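Local coordinates for putative methyl-accepting chemotaxis signal transduction protein (Campylobacter jejuni subsp. jejuni serotype O:2, PDB 4XMR) that serves as a chemotaxis receptor whose tandem-PAS sensory domain binds isoleucine and probably relays amino-acid recognition across the membrane, at residues F178-D181 with K185-A188; K192-L195 with D200-P203; Y52-T57 with I62-P67; I68-R73 with A99-L104; L205-L210 with N215-K220. All blocks are in the same frame, centred on the assembly; numbering follows the deposited sequence. Where two conformers were deposited one is given.

Overall arrangement
Along the chain the order is contact 3, contact 4, contact 1, contact 2, contact 5, and the five fall into two groups, one in each half of the tandem-PAS sensory domain. Contacts 3 and 4, with centres 12 Å apart, share helix 58-76 beside the six-stranded sheet of the half that holds isoleucine. Contacts 1, 2 and 5 gather round the five-stranded sheet of the other half: the centres of 1 and 2 are 9 Å apart and the two touch, while 2 and 5 share helix 202-211. Between the groups the centres are 32 to 53 Å apart, so the ligand-binding half and the other half are built from separate local packing.

Contact 1 of 5, residues F178-D181 with K185-A188; sequences FLFD and KIFA
Leu179 faces both Phe187 and Ala188, a classic beta bulge in the hairpin of strands 177-180 and 186-189 at one edge of the five-stranded PAS sheet. Its O accepts two backbone bonds, from Phe187 N at 2.8 Å and from Ala188 N at 3.3 Å, and this double grip is what shifts the register before Phe180 pairs with Ile186. On one face of the hairpin the Leu179 side chain lies alongside that of Phe187, pointing the same way, with Leu179 CD1 4.0 Å from Phe187 CD2; helix 163-171 packs over this side. On the other face Ile186 sends CD1 over one side of the Phe180 ring, a CH-pi contact 4.2 Å from the ring centroid, and the same methyl group lies against Phe178.

Asp181 closes the turn. Its CB sits beside Phe187 CB. With chi1 at 65°, CG lies between the backbone N and carbonyl carbon of its own residue, which brings CG near Lys185 and OD1 within reach of its N. OD1 accepts from Lys185 N at 2.9 Å, approached 45° out of the carboxylate plane, and also from Lys183 N inside the loop, while the backbone N of Asp181 donates to Lys185 O. The other oxygen turns to a water that donates to it and also to the strand behind: the water lies 2.7 Å from Asp181 OD2 and 2.8 Å from Ile186 O.

Contact 2 of 5, residues K192-L195 with D200-P203; sequences KELL and DHSP
His201 meets Leu194 with the edge of its imidazole, its ring plane running almost exactly into the Leu194 O, which is only 3° out of it. Since a carbonyl can only accept, NE2 is the donor, 3.1 Å from Leu194 O, reaching it in the carbonyl plane with an N-H...O angle of 153°. The torsion behind this is a chi1 of -66°, which sets CG beside the backbone N and aims the ring at the preceding loop. The aliphatic part of Leu194 hardly shares in the contact: its CB stands 4.3 Å from His201 CE1, while its branched end turns to Phe178 and packs on the ring there. The imidazole has further neighbours, since it packs edge-to-face with Phe180 and its NE2 lies near Ile186 CB.

The contact lies within the connection from strand 186-189 to helix 202-211: residues 192-195 form a single 3-10 turn in it, with Leu195 N bonded to Lys192 O, and 200-203 run into the first residues of the helix. There the Asp200 carboxylate folds back over the backbone as an Asx turn, OD1 accepting from Ser202 N at 3.1 Å from above the carboxylate plane, a capping bond for the first turn. On the helix itself Pro203 turns its ring toward strand 217-221, where its CB touches the Tyr219 side chain.

Contact 3 of 5, residues Y52-T57 with I62-P67; sequences YQSLIT and INNVGP
Ser54 and Leu55 face Asn64 and Val65 across a tight return of the chain, where the linker that follows the long helix 9-48 folds back onto helix 58-76 of the isoleucine-binding PAS half. In sequence order the linker begins with Tyr52, whose ring takes Ile56 CG2 over one face, 3.7 Å above the plane; its O accepts from Leu55 N at 3.0 Å and so closes the turn. Next, Gln53 offers its O to the side chain of Asn60.

Ser54 comes nearest to the helix through its CB, 3.8 Å from Asn64 ND2. The polar ends are joined by a water, which stands 2.7 Å from Ser54 OG and donates to Asn64 OD1. Asn64 ND2 is occupied elsewhere, donating to Asn60 O one turn back, which leaves OD1 turned to the water.

Leu55 supplies the apolar part. Its chi1 of -66° places CG beside the backbone N, and CD2 then meets Val65 CG2 at 3.8 Å, the two side chains crossing at about a right angle. Leu50 lies on both of them, and Ile154 of the sheet touches Leu55, so the pair is buried between linker, helix and sheet. Thr57 ends the segment as the N-cap of helix 58-76: its OG1 accepts the hydrogen of Asn60 N.

Contact 4 of 5, residues I68-R73 with A99-L104; sequences ILKYYR and AKMPEL. With SO4 (sulfate ion), chain F.
Lys70 and Pro102 are the residues whose CA atoms come nearest, 7.1 Å apart, where helix 58-76 passes the extended loop that runs into strand 103-105. The helix keeps its regular bonding here, Tyr72 N to Ile68 O and Arg73 N to Leu69 O, and turns the side of Lys70 and Arg73 toward the loop.

Lys70 makes the direct contacts. Its CB is 4.4 Å from Pro102 CG, and the rest of the chain, extended as far as CD and bent at chi3 (79°), crosses Met101 at about a right angle. In the conformer given, one of two deposited for Lys70, NZ comes 3.6 Å from Met101 SD, a plain van der Waals approach. Met101 itself curls back, bent at chi2 and chi3, and also touches Pro67 of the helix. On the next turn Arg73 offers the two ends of its guanidinium edge to a sulfate ion, probably from the crystallisation liquor: NH1 donates to O3 and NH2 to O1, each at 2.9 Å and both nearly straight at 167°. NE of Arg73 is bonded to Ser93 OG, which helps fix the plane of the group. His74 NE2 and Ser96 N also bind the sulfate, and Ala99 N lies close to it.

Other faces of the helix pack against helix 9-48 and the second subunit; Tyr71 packs on Asp46 of the second subunit. Strand 103-105 is an edge strand of the six-stranded sheet, so the contact joins helix and sheet edge in a PAS-like Cache module, with the side chain of Pro102 about 11 Å from the bound isoleucine.

Contact 5 of 5, residues L205-L210 with N215-K220; sequences LNAYKL and NFFSYK
Phe217 has its CG between its backbone N and carbonyl carbon, chi1 51°, which raises the ring from strand 217-221 to lie flat under Ala207 and Tyr208 of helix 202-211. Tyr208 turns the other way: chi1 169° puts CG beside the carbonyl carbon, and its ring leads off the contact toward strand 224-233. This is helix-on-sheet packing in the PAS half without isoleucine, where helix 202-211 passes back over the edge strand; the axes of segments 205-210 and 217-220 approach to 8.5 Å, with 156° between their directions.

The helix presents its backbone to the ring. The Ala207 C is 4.1 Å above the plane of Phe217, over its centre, and the Tyr208 N is 3.8 Å above it toward the rim, so the peptide between the two residues lies on the ring face. Ala207 CB sits on the same face, nearly straight above Phe217 CD1 at 3.3 Å, tight for two carbons and consistent with the close approach of helix and strand here. Tyr219, two residues on along the strand and on the same side as Phe217, adds a lighter touch, its CB 4.0 Å from Ala207 CB, while Ser218 between them points away.

The hydroxyls of both tyrosines find partners outside the contact: Tyr208 OH bonds to Asp213 OD1, and Tyr219 OH to Arg226 NE of the adjoining strand. The Tyr208 side chain also touches Cys230, which is disulfide-bonded to Cys239. Of Tyr208, it is CA that comes nearest the ring, 3.7 Å from Phe217 CE2.

Contact 1 of 5, residues F178-D181 with K185-A188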
# COMPACT_ATOMS: atom_id res chain seq x y z
N PHE B 178 -8.51 -2.58 15.53
CA PHE B 178 -8.04 -3.95 15.57
C PHE B 178 -8.88 -4.84 14.66
O PHE B 178 -9.95 -4.43 14.22
CB PHE B 178 -7.93 -4.48 17.01
CG PHE B 178 -9.16 -4.26 17.86
CD1 PHE B 178 -9.37 -3.04 18.50
CD2 PHE B 178 -10.08 -5.28 18.08
CE1 PHE B 178 -10.48 -2.83 19.31
CE2 PHE B 178 -11.20 -5.08 18.89
CZ PHE B 178 -11.39 -3.85 19.50
N LEU B 179 -8.36 -6.02 14.36
CA LEU B 179 -9.01 -6.96 13.46
C LEU B 179 -9.18 -8.32 14.12
O LEU B 179 -8.26 -8.80 14.77
CB LEU B 179 -8.16 -7.20 12.21
CG LEU B 179 -7.83 -6.07 11.26
CD1 LEU B 179 -7.03 -6.64 10.08
CD2 LEU B 179 -9.10 -5.38 10.77
N PHE B 180 -10.34 -8.93 13.90
CA PHE B 180 -10.55 -10.34 14.22
C PHE B 180 -10.57 -11.14 12.94
O PHE B 180 -11.02 -10.66 11.90
CB PHE B 180 -11.90 -10.54 14.93
CG PHE B 180 -11.99 -9.89 16.27
CD1 PHE B 180 -11.53 -10.56 17.39
CD2 PHE B 180 -12.55 -8.64 16.41
CE1 PHE B 180 -11.61 -9.98 18.64
CE2 PHE B 180 -12.64 -8.05 17.65
CZ PHE B 180 -12.17 -8.72 18.77
N ASP B 181 -10.10 -12.38 13.01
CA ASP B 181 -10.18 -13.26 11.86
C ASP B 181 -11.55 -13.91 11.73
O ASP B 181 -12.48 -13.58 12.48
CB ASP B 181 -9.05 -14.30 11.87
CG ASP B 181 -9.14 -15.27 13.04
OD1 ASP B 181 -10.22 -15.44 13.64
OD2 ASP B 181 -8.10 -15.91 13.33
N LYS B 185 -11.17 -14.64 16.25
CA LYS B 185 -9.97 -14.59 17.08
C LYS B 185 -9.18 -13.34 16.71
O LYS B 185 -9.10 -12.97 15.54
CB LYS B 185 -9.12 -15.84 16.86
CG LYS B 185 -9.82 -17.13 17.25
CD LYS B 185 -10.11 -17.17 18.75
CE LYS B 185 -8.85 -16.90 19.55
NZ LYS B 185 -8.99 -17.25 20.99
N ILE B 186 -8.61 -12.69 17.72
CA ILE B 186 -7.86 -11.47 17.48
C ILE B 186 -6.70 -11.74 16.51
O ILE B 186 -6.02 -12.77 16.60
CB ILE B 186 -7.38 -10.83 18.80
CG1 ILE B 186 -6.91 -9.39 18.58
CG2 ILE B 186 -6.30 -11.68 19.46
CD1 ILE B 186 -8.05 -8.44 18.31
N PHE B 187 -6.50 -10.83 15.56
CA PHE B 187 -5.59 -11.05 14.44
C PHE B 187 -4.57 -9.93 14.30
O PHE B 187 -3.39 -10.19 14.07
CB PHE B 187 -6.41 -11.23 13.14
CG PHE B 187 -5.57 -11.29 11.90
CD1 PHE B 187 -5.07 -12.49 11.44
CD2 PHE B 187 -5.32 -10.14 11.16
CE1 PHE B 187 -4.31 -12.55 10.28
CE2 PHE B 187 -4.56 -10.19 10.01
CZ PHE B 187 -4.05 -11.40 9.57
N ALA B 188 -5.02 -8.69 14.43
CA ALA B 188 -4.14 -7.52 14.32
C ALA B 188 -4.63 -6.42 15.25
O ALA B 188 -5.83 -6.36 15.54
CB ALA B 188 -4.09 -7.01 12.88
O HOH W 1 -5.99 -14.64 14.47

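Contact 2 of 5, residues K192-L195 with D200-P203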
# COMPACT_ATOMS: atom_id res chain seq x y z
N LYS B 192 -0.58 -3.35 20.45
CA LYS B 192 -0.15 -4.74 20.32
C LYS B 192 -0.42 -5.57 21.57
O LYS B 192 -0.34 -6.79 21.53
CB LYS B 192 1.30 -4.84 19.84
CG LYS B 192 1.46 -4.48 18.37
CD LYS B 192 2.88 -4.64 17.83
CE LYS B 192 2.99 -4.09 16.41
NZ LYS B 192 4.34 -4.23 15.80
N GLU B 193 -0.75 -4.91 22.68
CA GLU B 193 -1.18 -5.63 23.88
C GLU B 193 -2.49 -6.40 23.68
O GLU B 193 -2.73 -7.41 24.34
CB GLU B 193 -1.30 -4.68 25.07
CG GLU B 193 0.03 -4.18 25.62
CD GLU B 193 -0.05 -3.78 27.09
OE1 GLU B 193 -1.16 -3.46 27.57
OE2 GLU B 193 1.00 -3.79 27.76
N LEU B 194 -3.34 -5.91 22.78
CA LEU B 194 -4.61 -6.58 22.49
C LEU B 194 -4.41 -7.96 21.87
O LEU B 194 -5.34 -8.75 21.81
CB LEU B 194 -5.48 -5.72 21.57
CG LEU B 194 -6.03 -4.43 22.16
CD1 LEU B 194 -7.05 -3.82 21.20
CD2 LEU B 194 -6.64 -4.65 23.54
N LEU B 195 -3.19 -8.24 21.42
CA LEU B 195 -2.90 -9.51 20.78
C LEU B 195 -2.66 -10.63 21.78
O LEU B 195 -2.72 -11.81 21.45
CB LEU B 195 -1.69 -9.39 19.86
CG LEU B 195 -1.88 -8.45 18.66
CD1 LEU B 195 -0.60 -8.37 17.85
CD2 LEU B 195 -3.04 -8.90 17.79
N ASP B 200 -9.68 -10.49 27.07
CA ASP B 200 -11.03 -10.99 26.82
C ASP B 200 -11.76 -10.14 25.78
O ASP B 200 -12.17 -9.01 26.06
CB ASP B 200 -11.82 -11.02 28.13
CG ASP B 200 -13.20 -11.60 27.97
OD1 ASP B 200 -13.48 -12.23 26.92
OD2 ASP B 200 -14.02 -11.44 28.90
N HIS B 201 -11.94 -10.71 24.59
CA HIS B 201 -12.61 -10.00 23.51
C HIS B 201 -14.10 -10.30 23.39
O HIS B 201 -14.78 -9.77 22.52
CB HIS B 201 -11.91 -10.27 22.18
CG HIS B 201 -10.53 -9.70 22.12
ND1 HIS B 201 -10.29 -8.35 22.02
CD2 HIS B 201 -9.32 -10.30 22.14
CE1 HIS B 201 -8.99 -8.14 21.97
NE2 HIS B 201 -8.38 -9.30 22.05
N SER B 202 -14.61 -11.16 24.28
CA SER B 202 -16.03 -11.49 24.29
C SER B 202 -16.96 -10.27 24.41
O SER B 202 -17.92 -10.16 23.65
CB SER B 202 -16.35 -12.53 25.38
OG SER B 202 -15.70 -13.77 25.10
N PRO B 203 -16.67 -9.34 25.34
CA PRO B 203 -17.59 -8.20 25.44
C PRO B 203 -17.75 -7.39 24.14
O PRO B 203 -18.88 -7.06 23.78
CB PRO B 203 -16.96 -7.35 26.54
CG PRO B 203 -16.25 -8.33 27.40
CD PRO B 203 -15.66 -9.30 26.42

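Contact 3 of 5, residues Y52-T57 with I62-P67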
# COMPACT_ATOMS: atom_id res chain seq x y z
N TYR B 52 3.36 -23.15 -24.87
CA TYR B 52 2.81 -24.39 -24.31
C TYR B 52 3.92 -25.42 -24.06
O TYR B 52 3.97 -26.07 -23.01
CB TYR B 52 1.70 -24.92 -25.23
CG TYR B 52 0.94 -26.15 -24.74
CD1 TYR B 52 1.36 -27.43 -25.06
CD2 TYR B 52 -0.23 -26.03 -23.98
CE1 TYR B 52 0.68 -28.55 -24.63
CE2 TYR B 52 -0.93 -27.15 -23.54
CZ TYR B 52 -0.46 -28.41 -23.88
OH TYR B 52 -1.13 -29.53 -23.46
N GLN B 53 4.84 -25.54 -25.02
CA GLN B 53 5.95 -26.48 -24.91
C GLN B 53 6.87 -26.21 -23.70
O GLN B 53 7.50 -27.13 -23.17
CB GLN B 53 6.77 -26.50 -26.21
CG GLN B 53 7.93 -27.50 -26.22
CD GLN B 53 7.46 -28.94 -26.11
OE1 GLN B 53 6.67 -29.41 -26.93
NE2 GLN B 53 7.97 -29.65 -25.11
N SER B 54 6.93 -24.96 -23.27
CA SER B 54 7.77 -24.58 -22.14
C SER B 54 7.11 -24.92 -20.80
O SER B 54 7.74 -24.82 -19.75
CB SER B 54 8.11 -23.09 -22.19
OG SER B 54 8.94 -22.79 -23.31
N LEU B 55 5.84 -25.33 -20.85
CA LEU B 55 5.04 -25.54 -19.65
C LEU B 55 4.68 -27.00 -19.38
O LEU B 55 3.97 -27.29 -18.42
CB LEU B 55 3.75 -24.71 -19.73
CG LEU B 55 3.94 -23.20 -19.71
CD1 LEU B 55 2.63 -22.49 -20.01
CD2 LEU B 55 4.50 -22.72 -18.38
N ILE B 56 5.17 -27.92 -20.22
CA ILE B 56 4.69 -29.31 -20.15
C ILE B 56 5.71 -30.40 -19.80
O ILE B 56 5.36 -31.58 -19.76
CB ILE B 56 3.92 -29.72 -21.43
CG1 ILE B 56 4.74 -29.42 -22.68
CG2 ILE B 56 2.58 -29.02 -21.48
CD1 ILE B 56 4.08 -29.88 -23.97
N THR B 57 6.96 -30.02 -19.55
CA THR B 57 7.91 -30.96 -18.93
C THR B 57 8.49 -30.32 -17.68
O THR B 57 8.55 -29.09 -17.58
CB THR B 57 9.07 -31.35 -19.87
OG1 THR B 57 9.91 -30.22 -20.13
CG2 THR B 57 8.54 -31.91 -21.19
N ILE B 62 11.03 -25.87 -14.68
CA ILE B 62 12.10 -25.37 -13.82
C ILE B 62 12.83 -24.22 -14.51
O ILE B 62 13.02 -23.14 -13.94
CB ILE B 62 13.13 -26.48 -13.49
CG1 ILE B 62 12.49 -27.55 -12.59
CG2 ILE B 62 14.36 -25.89 -12.81
CD1 ILE B 62 13.30 -28.83 -12.51
N ASN B 63 13.23 -24.44 -15.76
CA ASN B 63 14.05 -23.47 -16.47
C ASN B 63 13.33 -22.19 -16.88
O ASN B 63 13.94 -21.12 -16.90
CB ASN B 63 14.70 -24.10 -17.69
CG ASN B 63 15.73 -25.14 -17.32
OD1 ASN B 63 16.30 -25.11 -16.23
ND2 ASN B 63 15.98 -26.07 -18.23
N ASN B 64 12.04 -22.30 -17.20
CA ASN B 64 11.31 -21.16 -17.74
C ASN B 64 10.39 -20.48 -16.73
O ASN B 64 10.25 -19.26 -16.76
CB ASN B 64 10.49 -21.58 -18.97
CG ASN B 64 11.37 -22.00 -20.12
OD1 ASN B 64 12.00 -21.17 -20.76
ND2 ASN B 64 11.41 -23.30 -20.39
N VAL B 65 9.75 -21.26 -15.86
CA VAL B 65 8.87 -20.68 -14.85
C VAL B 65 9.69 -20.17 -13.66
O VAL B 65 9.37 -19.12 -13.09
CB VAL B 65 7.78 -21.67 -14.39
CG1 VAL B 65 6.92 -21.06 -13.29
CG2 VAL B 65 6.91 -22.07 -15.57
N GLY B 66 10.75 -20.88 -13.30
CA GLY B 66 11.51 -20.53 -12.11
C GLY B 66 11.98 -19.09 -12.05
O GLY B 66 11.79 -18.42 -11.03
N PRO B 67 12.63 -18.59 -13.12
CA PRO B 67 13.07 -17.20 -13.08
C PRO B 67 11.92 -16.22 -12.86
O PRO B 67 12.08 -15.23 -12.16
CB PRO B 67 13.73 -17.00 -14.45
CG PRO B 67 14.21 -18.36 -14.83
CD PRO B 67 13.13 -19.29 -14.32
O HOH W 2 10.20 -20.38 -23.14

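Contact 4 of 5, residues I68-R73 with A99-L104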
# COMPACT_ATOMS: atom_id res chain seq x y z
N ILE B 68 10.76 -16.50 -13.44
CA ILE B 68 9.62 -15.60 -13.28
C ILE B 68 9.17 -15.57 -11.81
O ILE B 68 8.92 -14.49 -11.26
CB ILE B 68 8.43 -16.01 -14.19
CG1 ILE B 68 8.90 -16.19 -15.63
CG2 ILE B 68 7.35 -14.95 -14.12
CD1 ILE B 68 7.76 -16.53 -16.62
N LEU B 69 9.10 -16.74 -11.18
CA LEU B 69 8.71 -16.80 -9.77
C LEU B 69 9.68 -16.00 -8.92
O LEU B 69 9.28 -15.27 -8.02
CB LEU B 69 8.69 -18.24 -9.27
CG LEU B 69 7.79 -19.24 -9.99
CD1 LEU B 69 7.93 -20.63 -9.35
CD2 LEU B 69 6.34 -18.79 -9.99
N LYS B 70 10.98 -16.15 -9.20
CA LYS B 70 11.99 -15.46 -8.42
C LYS B 70 11.91 -13.94 -8.58
O LYS B 70 11.97 -13.20 -7.59
CB LYS B 70 13.39 -15.94 -8.80
CG LYS B 70 14.51 -15.27 -7.99
CD LYS B 70 15.90 -15.75 -8.40
CE LYS B 70 16.37 -15.07 -9.68
NZ LYS B 70 17.86 -15.19 -9.85
N TYR B 71 11.82 -13.46 -9.82
CA TYR B 71 11.79 -12.02 -10.04
C TYR B 71 10.53 -11.43 -9.41
O TYR B 71 10.58 -10.39 -8.76
CB TYR B 71 11.90 -11.67 -11.53
CG TYR B 71 13.24 -12.03 -12.14
CD1 TYR B 71 14.42 -11.71 -11.49
CD2 TYR B 71 13.31 -12.71 -13.35
CE1 TYR B 71 15.67 -12.05 -12.05
CE2 TYR B 71 14.53 -13.04 -13.91
CZ TYR B 71 15.71 -12.72 -13.27
OH TYR B 71 16.91 -13.08 -13.86
N TYR B 72 9.40 -12.11 -9.57
CA TYR B 72 8.19 -11.62 -8.93
C TYR B 72 8.31 -11.62 -7.41
O TYR B 72 7.93 -10.66 -6.74
CB TYR B 72 6.97 -12.43 -9.39
CG TYR B 72 6.24 -11.86 -10.58
CD1 TYR B 72 6.74 -11.99 -11.88
CD2 TYR B 72 5.03 -11.20 -10.40
CE1 TYR B 72 6.06 -11.48 -12.97
CE2 TYR B 72 4.34 -10.68 -11.49
CZ TYR B 72 4.85 -10.83 -12.77
OH TYR B 72 4.12 -10.31 -13.81
N ARG B 73 8.85 -12.69 -6.85
CA ARG B 73 9.03 -12.75 -5.40
C ARG B 73 9.85 -11.55 -4.91
O ARG B 73 9.48 -10.89 -3.93
CB ARG B 73 9.73 -14.03 -4.95
CG ARG B 73 9.98 -14.05 -3.44
CD ARG B 73 10.49 -15.39 -2.90
NE ARG B 73 11.73 -15.86 -3.54
CZ ARG B 73 12.96 -15.46 -3.23
NH1 ARG B 73 13.17 -14.53 -2.30
NH2 ARG B 73 14.01 -15.97 -3.88
N ALA B 99 19.17 -17.19 -3.19
CA ALA B 99 20.44 -17.47 -3.85
C ALA B 99 20.26 -18.38 -5.07
O ALA B 99 20.24 -17.91 -6.21
CB ALA B 99 21.44 -18.08 -2.87
N LYS B 100 20.14 -19.68 -4.83
CA LYS B 100 19.96 -20.66 -5.90
C LYS B 100 18.65 -20.42 -6.65
O LYS B 100 17.79 -19.67 -6.19
CB LYS B 100 19.95 -22.08 -5.34
CG LYS B 100 20.63 -22.22 -3.99
CD LYS B 100 20.09 -23.42 -3.23
CE LYS B 100 20.12 -24.68 -4.10
NZ LYS B 100 21.49 -24.95 -4.62
N MET B 101 18.49 -21.08 -7.78
CA MET B 101 17.24 -20.99 -8.53
C MET B 101 16.16 -21.85 -7.89
O MET B 101 16.46 -22.81 -7.18
CB MET B 101 17.46 -21.40 -9.99
CG MET B 101 18.32 -20.44 -10.77
SD MET B 101 17.80 -18.72 -10.55
CE MET B 101 16.30 -18.66 -11.53
N PRO B 102 14.88 -21.50 -8.13
CA PRO B 102 13.79 -22.33 -7.61
C PRO B 102 13.94 -23.79 -8.03
O PRO B 102 14.35 -24.09 -9.16
CB PRO B 102 12.55 -21.72 -8.26
CG PRO B 102 12.92 -20.28 -8.43
CD PRO B 102 14.37 -20.31 -8.83
N GLU B 103 13.64 -24.69 -7.10
CA GLU B 103 13.74 -26.12 -7.36
C GLU B 103 12.41 -26.79 -7.08
O GLU B 103 11.52 -26.21 -6.44
CB GLU B 103 14.83 -26.74 -6.49
CG GLU B 103 16.23 -26.27 -6.81
CD GLU B 103 17.27 -26.88 -5.90
OE1 GLU B 103 16.88 -27.45 -4.86
OE2 GLU B 103 18.48 -26.78 -6.21
N LEU B 104 12.28 -28.01 -7.59
CA LEU B 104 11.10 -28.83 -7.35
C LEU B 104 11.20 -29.53 -6.01
O LEU B 104 12.20 -30.17 -5.70
CB LEU B 104 10.91 -29.87 -8.46
CG LEU B 104 10.46 -29.40 -9.84
CD1 LEU B 104 10.34 -30.58 -10.79
CD2 LEU B 104 9.13 -28.67 -9.75
S SO4 F . 17.03 -14.55 -2.15
O1 SO4 F . 16.61 -14.82 -3.52
O2 SO4 F . 18.11 -13.57 -2.17
O3 SO4 F . 15.90 -14.03 -1.39
O4 SO4 F . 17.51 -15.79 -1.55

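Contact 5 of 5, residues L205-L210 with N215-K220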
# COMPACT_ATOMS: atom_id res chain seq x y z
N LEU B 205 -17.19 -8.42 21.00
CA LEU B 205 -17.80 -9.26 19.98
C LEU B 205 -19.29 -9.46 20.22
O LEU B 205 -20.09 -9.42 19.28
CB LEU B 205 -17.08 -10.61 19.90
CG LEU B 205 -15.66 -10.58 19.34
CD1 LEU B 205 -14.96 -11.91 19.56
CD2 LEU B 205 -15.71 -10.24 17.87
N ASN B 206 -19.67 -9.67 21.48
CA ASN B 206 -21.08 -9.84 21.83
C ASN B 206 -21.88 -8.58 21.52
O ASN B 206 -23.00 -8.65 21.02
CB ASN B 206 -21.23 -10.21 23.30
CG ASN B 206 -20.76 -11.62 23.61
OD1 ASN B 206 -20.63 -12.46 22.71
ND2 ASN B 206 -20.48 -11.89 24.88
N ALA B 207 -21.29 -7.43 21.81
CA ALA B 207 -21.98 -6.18 21.55
C ALA B 207 -22.09 -5.94 20.04
O ALA B 207 -23.12 -5.50 19.55
CB ALA B 207 -21.27 -5.03 22.24
N TYR B 208 -21.02 -6.24 19.30
CA TYR B 208 -21.08 -6.10 17.85
C TYR B 208 -22.20 -6.96 17.25
O TYR B 208 -22.92 -6.51 16.36
CB TYR B 208 -19.73 -6.47 17.24
CG TYR B 208 -19.75 -6.61 15.75
CD1 TYR B 208 -20.23 -5.59 14.93
CD2 TYR B 208 -19.23 -7.75 15.14
CE1 TYR B 208 -20.23 -5.71 13.55
CE2 TYR B 208 -19.23 -7.88 13.77
CZ TYR B 208 -19.73 -6.87 12.98
OH TYR B 208 -19.71 -7.03 11.61
N LYS B 209 -22.36 -8.17 17.76
CA LYS B 209 -23.41 -9.06 17.25
C LYS B 209 -24.81 -8.46 17.38
O LYS B 209 -25.67 -8.69 16.54
CB LYS B 209 -23.34 -10.42 17.92
CG LYS B 209 -22.17 -11.27 17.47
CD LYS B 209 -22.29 -12.69 17.98
CE LYS B 209 -22.11 -12.77 19.48
NZ LYS B 209 -22.23 -14.18 19.97
N LEU B 210 -25.03 -7.68 18.43
CA LEU B 210 -26.32 -7.02 18.65
C LEU B 210 -26.53 -5.82 17.73
O LEU B 210 -27.67 -5.42 17.49
CB LEU B 210 -26.42 -6.56 20.10
CG LEU B 210 -26.55 -7.62 21.20
CD1 LEU B 210 -26.30 -6.99 22.56
CD2 LEU B 210 -27.94 -8.24 21.15
N ASN B 215 -22.31 0.66 13.58
CA ASN B 215 -23.22 1.19 14.59
C ASN B 215 -22.54 1.17 15.95
O ASN B 215 -22.09 0.13 16.41
CB ASN B 215 -24.51 0.38 14.61
CG ASN B 215 -25.25 0.43 13.30
OD1 ASN B 215 -25.37 1.50 12.68
ND2 ASN B 215 -25.75 -0.71 12.85
N PHE B 216 -22.46 2.32 16.60
CA PHE B 216 -21.78 2.39 17.88
C PHE B 216 -22.56 1.74 19.01
O PHE B 216 -23.79 1.85 19.09
CB PHE B 216 -21.43 3.82 18.24
CG PHE B 216 -20.32 4.37 17.42
CD1 PHE B 216 -19.00 4.22 17.82
CD2 PHE B 216 -20.59 4.98 16.21
CE1 PHE B 216 -17.97 4.70 17.03
CE2 PHE B 216 -19.57 5.47 15.42
CZ PHE B 216 -18.26 5.32 15.83
N PHE B 217 -21.82 1.09 19.90
CA PHE B 217 -22.42 0.40 21.03
C PHE B 217 -21.60 0.60 22.30
O PHE B 217 -20.39 0.82 22.24
CB PHE B 217 -22.55 -1.09 20.74
CG PHE B 217 -21.28 -1.74 20.25
CD1 PHE B 217 -20.26 -2.07 21.14
CD2 PHE B 217 -21.11 -2.02 18.91
CE1 PHE B 217 -19.09 -2.68 20.69
CE2 PHE B 217 -19.94 -2.62 18.44
CZ PHE B 217 -18.94 -2.95 19.33
N SER B 218 -22.28 0.49 23.44
CA SER B 218 -21.60 0.47 24.73
C SER B 218 -21.32 -0.96 25.14
O SER B 218 -22.08 -1.88 24.82
CB SER B 218 -22.46 1.16 25.80
OG SER B 218 -22.60 2.54 25.51
N TYR B 219 -20.19 -1.16 25.82
CA TYR B 219 -19.86 -2.45 26.39
C TYR B 219 -18.91 -2.23 27.54
O TYR B 219 -18.43 -1.11 27.75
CB TYR B 219 -19.26 -3.39 25.33
CG TYR B 219 -17.82 -3.08 24.95
CD1 TYR B 219 -17.53 -2.05 24.05
CD2 TYR B 219 -16.76 -3.81 25.48
CE1 TYR B 219 -16.22 -1.76 23.70
CE2 TYR B 219 -15.45 -3.53 25.13
CZ TYR B 219 -15.19 -2.51 24.24
OH TYR B 219 -13.89 -2.22 23.89
N LYS B 220 -18.65 -3.27 28.32
CA LYS B 220 -17.73 -3.13 29.44
C LYS B 220 -16.72 -4.27 29.50
O LYS B 220 -17.04 -5.41 29.16
CB LYS B 220 -18.49 -3.03 30.77
CG LYS B 220 -19.25 -4.28 31.15
CD LYS B 220 -19.93 -4.13 32.51
CE LYS B 220 -20.63 -5.43 32.90
NZ LYS B 220 -21.31 -5.33 34.22